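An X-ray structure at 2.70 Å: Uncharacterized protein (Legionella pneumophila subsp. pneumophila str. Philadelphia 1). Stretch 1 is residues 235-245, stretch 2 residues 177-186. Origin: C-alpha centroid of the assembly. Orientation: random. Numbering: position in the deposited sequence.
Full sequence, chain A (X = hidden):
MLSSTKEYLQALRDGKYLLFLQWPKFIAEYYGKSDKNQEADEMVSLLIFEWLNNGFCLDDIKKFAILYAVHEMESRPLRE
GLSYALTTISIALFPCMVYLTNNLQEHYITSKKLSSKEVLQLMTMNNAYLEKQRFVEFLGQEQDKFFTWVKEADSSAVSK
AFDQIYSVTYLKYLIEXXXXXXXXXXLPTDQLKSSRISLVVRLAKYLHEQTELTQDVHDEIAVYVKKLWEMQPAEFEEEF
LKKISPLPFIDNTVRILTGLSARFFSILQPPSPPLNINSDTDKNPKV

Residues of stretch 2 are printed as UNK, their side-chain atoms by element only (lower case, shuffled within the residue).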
ATOM      1  N   GLU A 235     -17.814   7.774 -17.644  1.00 64.09           N
ATOM      2  CA  GLU A 235     -16.546   7.748 -18.368  1.00 76.97           C
ATOM      3  C   GLU A 235     -15.443   7.163 -17.491  1.00 73.79           C
ATOM      4  O   GLU A 235     -14.721   6.249 -17.902  1.00 67.40           O
ATOM      5  CB  GLU A 235     -16.153   9.144 -18.869  1.00 80.60           C
ATOM      6  CG  GLU A 235     -16.948   9.633 -20.072  1.00 93.78           C
ATOM      7  CD  GLU A 235     -16.242  10.767 -20.836  1.00113.49           C
ATOM      8  OE1 GLU A 235     -15.147  10.515 -21.397  1.00109.10           O
ATOM      9  OE2 GLU A 235     -16.780  11.906 -20.875  1.00113.60           O
ATOM     10  N   PHE A 236     -15.342   7.685 -16.272  1.00 72.29           N
ATOM     11  CA  PHE A 236     -14.340   7.232 -15.324  1.00 68.10           C
ATOM     12  C   PHE A 236     -14.468   5.751 -14.966  1.00 68.23           C
ATOM     13  O   PHE A 236     -13.451   5.083 -14.802  1.00 73.24           O
ATOM     14  CB  PHE A 236     -14.346   8.100 -14.062  1.00 73.43           C
ATOM     15  CG  PHE A 236     -15.453   7.783 -13.100  1.00 71.37           C
ATOM     16  CD1 PHE A 236     -16.678   8.414 -13.210  1.00 68.11           C
ATOM     17  CD2 PHE A 236     -15.259   6.877 -12.064  1.00 67.12           C
ATOM     18  CE1 PHE A 236     -17.701   8.136 -12.320  1.00 62.74           C
ATOM     19  CE2 PHE A 236     -16.277   6.601 -11.176  1.00 63.20           C
ATOM     20  CZ  PHE A 236     -17.501   7.231 -11.309  1.00 63.37           C
ATOM     21  N   GLU A 237     -15.693   5.234 -14.855  1.00 64.48           N
ATOM     22  CA  GLU A 237     -15.855   3.815 -14.551  1.00 63.16           C
ATOM     23  C   GLU A 237     -15.117   2.940 -15.578  1.00 61.45           C
ATOM     24  O   GLU A 237     -14.598   1.891 -15.217  1.00 62.62           O
ATOM     25  CB  GLU A 237     -17.336   3.405 -14.473  1.00 62.37           C
ATOM     26  CG  GLU A 237     -18.184   4.079 -13.389  1.00 61.04           C
ATOM     27  CD  GLU A 237     -19.673   3.653 -13.446  1.00 60.89           C
ATOM     28  OE1 GLU A 237     -20.020   2.527 -13.006  1.00 52.46           O
ATOM     29  OE2 GLU A 237     -20.499   4.449 -13.952  1.00 60.01           O
ATOM     30  N   GLU A 238     -15.056   3.389 -16.838  1.00 67.15           N
ATOM     31  CA  GLU A 238     -14.545   2.585 -17.968  1.00 64.40           C
ATOM     32  C   GLU A 238     -13.103   2.128 -17.791  1.00 64.24           C
ATOM     33  O   GLU A 238     -12.737   1.007 -18.168  1.00 58.73           O
ATOM     34  CB  GLU A 238     -14.638   3.348 -19.306  1.00 69.12           C
ATOM     35  CG  GLU A 238     -16.033   3.571 -19.891  1.00 78.71           C
ATOM     36  CD  GLU A 238     -16.008   4.140 -21.322  1.00 79.86           C
ATOM     37  OE1 GLU A 238     -14.990   3.957 -22.035  1.00 74.97           O
ATOM     38  OE2 GLU A 238     -17.016   4.764 -21.729  1.00 77.65           O
ATOM     39  N   GLU A 239     -12.272   3.008 -17.253  1.00 63.98           N
ATOM     40  CA  GLU A 239     -10.872   2.662 -17.064  1.00 69.59           C
ATOM     41  C   GLU A 239     -10.801   1.478 -16.119  1.00 66.24           C
ATOM     42  O   GLU A 239     -10.100   0.498 -16.391  1.00 67.15           O
ATOM     43  CB  GLU A 239     -10.066   3.847 -16.521  1.00 82.48           C
ATOM     44  CG  GLU A 239      -8.556   3.620 -16.517  1.00 93.00           C
ATOM     45  CD  GLU A 239      -7.984   3.317 -17.907  1.00 95.45           C
ATOM     46  OE1 GLU A 239      -8.460   3.927 -18.899  1.00 91.75           O
ATOM     47  OE2 GLU A 239      -7.061   2.468 -17.999  1.00 91.36           O
ATOM     48  N   PHE A 240     -11.565   1.563 -15.030  1.00 61.32           N
ATOM     49  CA  PHE A 240     -11.678   0.458 -14.084  1.00 57.82           C
ATOM     50  C   PHE A 240     -12.123  -0.842 -14.736  1.00 56.59           C
ATOM     51  O   PHE A 240     -11.428  -1.846 -14.618  1.00 56.84           O
ATOM     52  CB  PHE A 240     -12.617   0.809 -12.932  1.00 57.25           C
ATOM     53  CG  PHE A 240     -12.056   1.825 -11.987  1.00 53.71           C
ATOM     54  CD1 PHE A 240     -10.976   1.516 -11.190  1.00 46.67           C
ATOM     55  CD2 PHE A 240     -12.615   3.090 -11.888  1.00 57.23           C
ATOM     56  CE1 PHE A 240     -10.459   2.452 -10.311  1.00 51.64           C
ATOM     57  CE2 PHE A 240     -12.102   4.032 -11.007  1.00 51.71           C
ATOM     58  CZ  PHE A 240     -11.025   3.715 -10.221  1.00 50.36           C
ATOM     59  N   LEU A 241     -13.269  -0.835 -15.412  1.00 50.56           N
ATOM     60  CA  LEU A 241     -13.726  -2.036 -16.087  1.00 50.80           C
ATOM     61  C   LEU A 241     -12.644  -2.641 -17.008  1.00 59.23           C
ATOM     62  O   LEU A 241     -12.493  -3.862 -17.108  1.00 54.14           O
ATOM     63  CB  LEU A 241     -14.973  -1.739 -16.910  1.00 54.78           C
ATOM     64  CG  LEU A 241     -16.200  -1.274 -16.155  1.00 52.53           C
ATOM     65  CD1 LEU A 241     -17.388  -1.259 -17.095  1.00 51.16           C
ATOM     66  CD2 LEU A 241     -16.448  -2.184 -14.980  1.00 54.64           C
ATOM     67  N   LYS A 242     -11.898  -1.778 -17.689  1.00 68.33           N
ATOM     68  CA  LYS A 242     -10.843  -2.234 -18.585  1.00 63.78           C
ATOM     69  C   LYS A 242      -9.806  -3.026 -17.807  1.00 60.09           C
ATOM     70  O   LYS A 242      -9.513  -4.177 -18.148  1.00 65.95           O
ATOM     71  CB  LYS A 242     -10.189  -1.054 -19.327  1.00 64.83           C
ATOM     72  CG  LYS A 242     -11.089  -0.389 -20.358  1.00 71.35           C
ATOM     73  CD  LYS A 242     -10.341  -0.080 -21.659  1.00 80.99           C
ATOM     74  CE  LYS A 242     -11.281   0.459 -22.748  1.00 76.87           C
ATOM     75  NZ  LYS A 242     -10.618   0.582 -24.088  1.00 78.72           N
ATOM     76  N   LYS A 243      -9.264  -2.421 -16.756  1.00 52.46           N
ATOM     77  CA  LYS A 243      -8.227  -3.079 -15.972  1.00 56.47           C
ATOM     78  C   LYS A 243      -8.727  -4.389 -15.328  1.00 57.15           C
ATOM     79  O   LYS A 243      -8.105  -5.428 -15.495  1.00 63.32           O
ATOM     80  CB  LYS A 243      -7.602  -2.093 -14.975  1.00 56.36           C
ATOM     81  CG  LYS A 243      -6.827  -0.967 -15.670  1.00 68.05           C
ATOM     82  CD  LYS A 243      -6.664   0.309 -14.815  1.00 78.52           C
ATOM     83  CE  LYS A 243      -5.231   0.481 -14.292  1.00 87.61           C
ATOM     84  NZ  LYS A 243      -5.061   1.689 -13.408  1.00 86.34           N
ATOM     85  N   ILE A 244      -9.884  -4.348 -14.676  1.00 55.17           N
ATOM     86  CA  ILE A 244     -10.503  -5.519 -14.042  1.00 50.87           C
ATOM     87  C   ILE A 244     -10.594  -6.799 -14.897  1.00 57.96           C
ATOM     88  O   ILE A 244     -10.140  -7.867 -14.463  1.00 63.58           O
ATOM     89  CB  ILE A 244     -11.903  -5.154 -13.480  1.00 50.08           C
ATOM     90  CG1 ILE A 244     -11.767  -4.135 -12.341  1.00 58.37           C
ATOM     91  CG2 ILE A 244     -12.617  -6.348 -12.948  1.00 48.01           C
ATOM     92  CD1 ILE A 244     -13.091  -3.810 -11.648  1.00 50.95           C
ATOM     93  N   SER A 245     -11.164  -6.722 -16.097  1.00 58.39           N
ATOM     94  CA  SER A 245     -11.152  -7.876 -17.009  1.00 57.34           C
ATOM     95  C   SER A 245     -10.537  -7.503 -18.354  1.00 66.86           C
ATOM     96  O   SER A 245     -11.270  -7.265 -19.332  1.00 72.66           O
ATOM     97  CB  SER A 245     -12.568  -8.420 -17.230  1.00 62.38           C
ATOM     98  OG  SER A 245     -12.610  -9.424 -18.237  1.00 70.04           O
ATOM     99  N   UNK A 177     -11.495   0.408  -4.804  1.00 43.36           N
ATOM    100  CA  UNK A 177     -11.363   1.814  -5.157  1.00 43.56           C
ATOM    101  C   UNK A 177     -12.390   2.223  -6.203  1.00 50.57           C
ATOM    102  O   UNK A 177     -12.877   3.360  -6.209  1.00 51.10           O
ATOM    103  c   UNK A 177      -8.941   2.212  -4.429  1.00 51.28           C
ATOM    104  o   UNK A 177      -9.381   2.559  -3.314  1.00 53.85           O
ATOM    105  c   UNK A 177      -9.927   2.141  -5.606  1.00 44.51           C
ATOM    106  o   UNK A 177      -7.727   1.928  -4.593  1.00 54.15           O
ATOM    107  N   UNK A 178     -12.730   1.288  -7.081  1.00 46.43           N
ATOM    108  CA  UNK A 178     -13.834   1.497  -8.000  1.00 44.86           C
ATOM    109  C   UNK A 178     -15.079   1.708  -7.169  1.00 48.82           C
ATOM    110  O   UNK A 178     -15.788   2.691  -7.347  1.00 51.15           O
ATOM    111  c   UNK A 178     -17.164   0.295 -11.787  1.00 53.17           C
ATOM    112  c   UNK A 178     -16.864   1.459 -11.095  1.00 53.84           C
ATOM    113  c   UNK A 178     -16.448  -0.856 -11.552  1.00 47.42           C
ATOM    114  c   UNK A 178     -15.430  -0.850 -10.619  1.00 45.15           C
ATOM    115  c   UNK A 178     -13.987   0.268  -8.882  1.00 49.73           C
ATOM    116  c   UNK A 178     -15.109   0.298  -9.905  1.00 51.72           C
ATOM    117  c   UNK A 178     -15.837   1.454 -10.161  1.00 51.56           C
ATOM    118  o   UNK A 178     -18.171   0.275 -12.724  1.00 55.41           O
ATOM    119  N   UNK A 179     -15.321   0.796  -6.234  1.00 48.49           N
ATOM    120  CA  UNK A 179     -16.526   0.844  -5.418  1.00 48.08           C
ATOM    121  C   UNK A 179     -16.767   2.201  -4.771  1.00 55.05           C
ATOM    122  O   UNK A 179     -17.803   2.814  -5.011  1.00 59.93           O
ATOM    123  c   UNK A 179     -16.481  -0.227  -4.336  1.00 51.06           C
ATOM    124  c   UNK A 179     -19.015  -0.063  -4.436  1.00 47.02           C
ATOM    125  c   UNK A 179     -17.918  -1.830  -2.983  1.00 38.37           C
ATOM    126  c   UNK A 179     -17.799  -0.403  -3.560  1.00 56.14           C
ATOM    127  N   UNK A 180     -15.814   2.690  -3.986  1.00 56.53           N
ATOM    128  CA  UNK A 180     -16.036   3.950  -3.264  1.00 61.08           C
ATOM    129  C   UNK A 180     -16.210   5.135  -4.201  1.00 57.81           C
ATOM    130  O   UNK A 180     -16.972   6.049  -3.891  1.00 62.34           O
ATOM    131  o   UNK A 180     -13.658   4.073  -2.752  1.00 49.83           O
ATOM    132  c   UNK A 180     -14.945   4.234  -2.209  1.00 46.34           C
ATOM    133  N   UNK A 181     -15.497   5.127  -5.327  1.00 51.34           N
ATOM    134  CA  UNK A 181     -15.640   6.199  -6.307  1.00 56.01           C
ATOM    135  C   UNK A 181     -17.056   6.219  -6.939  1.00 61.98           C
ATOM    136  O   UNK A 181     -17.651   7.284  -7.119  1.00 62.87           O
ATOM    137  c   UNK A 181     -13.108   6.590  -7.064  1.00 55.80           C
ATOM    138  c   UNK A 181     -13.056   7.991  -6.457  1.00 60.79           C
ATOM    139  c   UNK A 181     -14.541   6.132  -7.381  1.00 48.99           C
ATOM    140  c   UNK A 181     -12.231   6.550  -8.306  1.00 55.07           C
ATOM    141  N   UNK A 182     -17.593   5.040  -7.251  1.00 56.06           N
ATOM    142  CA  UNK A 182     -18.932   4.922  -7.807  1.00 55.65           C
ATOM    143  C   UNK A 182     -19.957   5.455  -6.804  1.00 60.96           C
ATOM    144  O   UNK A 182     -20.837   6.232  -7.175  1.00 63.04           O
ATOM    145  c   UNK A 182     -20.733   1.763  -9.189  1.00 50.06           C
ATOM    146  c   UNK A 182     -20.062   3.107  -9.380  1.00 54.15           C
ATOM    147  c   UNK A 182     -21.089   4.174  -9.682  1.00 57.56           C
ATOM    148  c   UNK A 182     -19.236   3.455  -8.141  1.00 57.89           C
ATOM    149  N   UNK A 183     -19.829   5.035  -5.539  1.00 60.62           N
ATOM    150  CA  UNK A 183     -20.681   5.502  -4.442  1.00 56.01           C
ATOM    151  C   UNK A 183     -20.622   7.022  -4.284  1.00 68.93           C
ATOM    152  O   UNK A 183     -21.639   7.657  -4.050  1.00 81.09           O
ATOM    153  o   UNK A 183     -21.248   1.708  -1.445  1.00 69.62           O
ATOM    154  c   UNK A 183     -20.380   2.511  -1.868  1.00 70.46           C
ATOM    155  o   UNK A 183     -19.272   2.681  -1.283  1.00 68.55           O
ATOM    156  c   UNK A 183     -20.314   4.785  -3.138  1.00 58.70           C
ATOM    157  c   UNK A 183     -20.684   3.283  -3.167  1.00 63.67           C
ATOM    158  N   UNK A 184     -19.428   7.582  -4.469  1.00 66.68           N
ATOM    159  CA  UNK A 184     -19.111   8.993  -4.260  1.00 63.04           C
ATOM    160  C   UNK A 184     -19.291   9.804  -5.515  1.00 68.23           C
ATOM    161  O   UNK A 184     -18.779  10.921  -5.624  1.00 74.39           O
ATOM    162  c   UNK A 184     -17.652   9.160  -3.824  1.00 69.11           C
ATOM    163  o   UNK A 184     -17.372   8.425  -2.649  1.00 75.08           O
ATOM    164  N   UNK A 185     -19.878   9.197  -6.528  1.00 72.10           N
ATOM    165  CA  UNK A 185     -20.041   9.894  -7.801  1.00 78.00           C
ATOM    166  C   UNK A 185     -21.353  10.664  -7.837  1.00 86.55           C
ATOM    167  O   UNK A 185     -22.361  10.225  -7.275  1.00 90.19           O
ATOM    168  c   UNK A 185     -19.956   8.925  -8.964  1.00 70.93           C
ATOM    169  N   UNK A 186     -21.348  11.822  -8.483  1.00 87.90           N
ATOM    170  CA  UNK A 186     -22.578  12.588  -8.565  1.00 93.49           C
ATOM    171  C   UNK A 186     -23.273  12.211  -9.865  1.00 93.01           C
ATOM    172  O   UNK A 186     -22.827  12.582 -10.959  1.00 91.61           O
ATOM    173  c   UNK A 186     -24.683  14.634  -7.648  1.00 98.07           C
ATOM    174  c   UNK A 186     -22.287  14.092  -8.504  1.00102.22           C
ATOM    175  n   UNK A 186     -23.575  16.259  -8.605  1.00 94.54           N
ATOM    176  n   UNK A 186     -25.441  15.781  -7.669  1.00 97.25           N
ATOM    177  c   UNK A 186     -23.499  14.935  -8.241  1.00102.05           C
ATOM    178  c   UNK A 186     -24.754  16.745  -8.246  1.00 95.16           C
TER

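Position 177 carries two side-chain carbons, the second bearing two oxygens: a short carboxylate, Asp177. Its end leads away from stretch 1, and both oxygens are hydrogen-bonded elsewhere in the structure, which lets a charged group be buried.

At position 178 one carbon leads to a six-carbon ring bearing a single oxygen. The ring lies among Glu237, Phe240, Leu241 and Ile244, and the oxygen approaches Glu237 OE1. This is Tyr178. The phenol combines a broad apolar surface with a polar tip: Leu241 CD2 lies 3.7 Å from Tyr178 CE2 and Ile244 CD1 3.9 Å from Tyr178 CD2, while Tyr178 OH donates a 2.9 Å hydrogen bond to Glu237 OE1.

Position 179 has four carbons forked at the second, the pattern of leucine. Leu179 is out of reach of stretch 1, so this contact places no demand on it.

Position 180 has one carbon and one oxygen, hence Ser180. It is exposed, and its small hydroxyl finds a hydrogen-bond partner just outside the stretch.

Position 181 again shows four carbons forked at the second, with the CA-to-CB bond directed toward stretch 1 and the Phe236 and Phe240 rings nearby. Leu181 suits this buried site: its CD1 meets the edge of the Phe240 ring, 3.6 Å from Phe240 CZ, and its CB lies 4.2 Å from Phe236 CE2.

Position 182 repeats that forked pattern, a carbon of the fork nearing Glu237 OE1. The apolar bulk of Leu182 fills this buried site, its CG 3.7 Å from Glu237 OE1.

At position 183 three carbons end in two oxygens. Glu183 is exposed and out of reach, a setting where a charge can meet solvent.

Position 184, one carbon and one oxygen, is Ser184. It is the first residue to leave helical geometry, and Ser184 OG donates to Ser180 O at 2.7 Å, tying the hydroxyl back to the last turn.

A single carbon at position 185, close to the Phe236 ring, identifies Ala185; a lone methyl suits this buried site, where CB already lies 3.8 Å from Phe236 CZ.

Position 186 bears one carbon and a five-membered ring of three carbons and two nitrogens: His186, whose polar ring is at home in an exposed position.

The two helices run nearly antiparallel, at 164°. The Phe240 and Tyr178 rings are almost parallel but slid apart, so that they barely overlap; one face of each is covered by an aliphatic carbon of the other residue. Leucine and alanine extend this apolar packing, and one hydrogen bond satisfies the phenol.

Stretch 2 (177-186) DYLSLLESAH
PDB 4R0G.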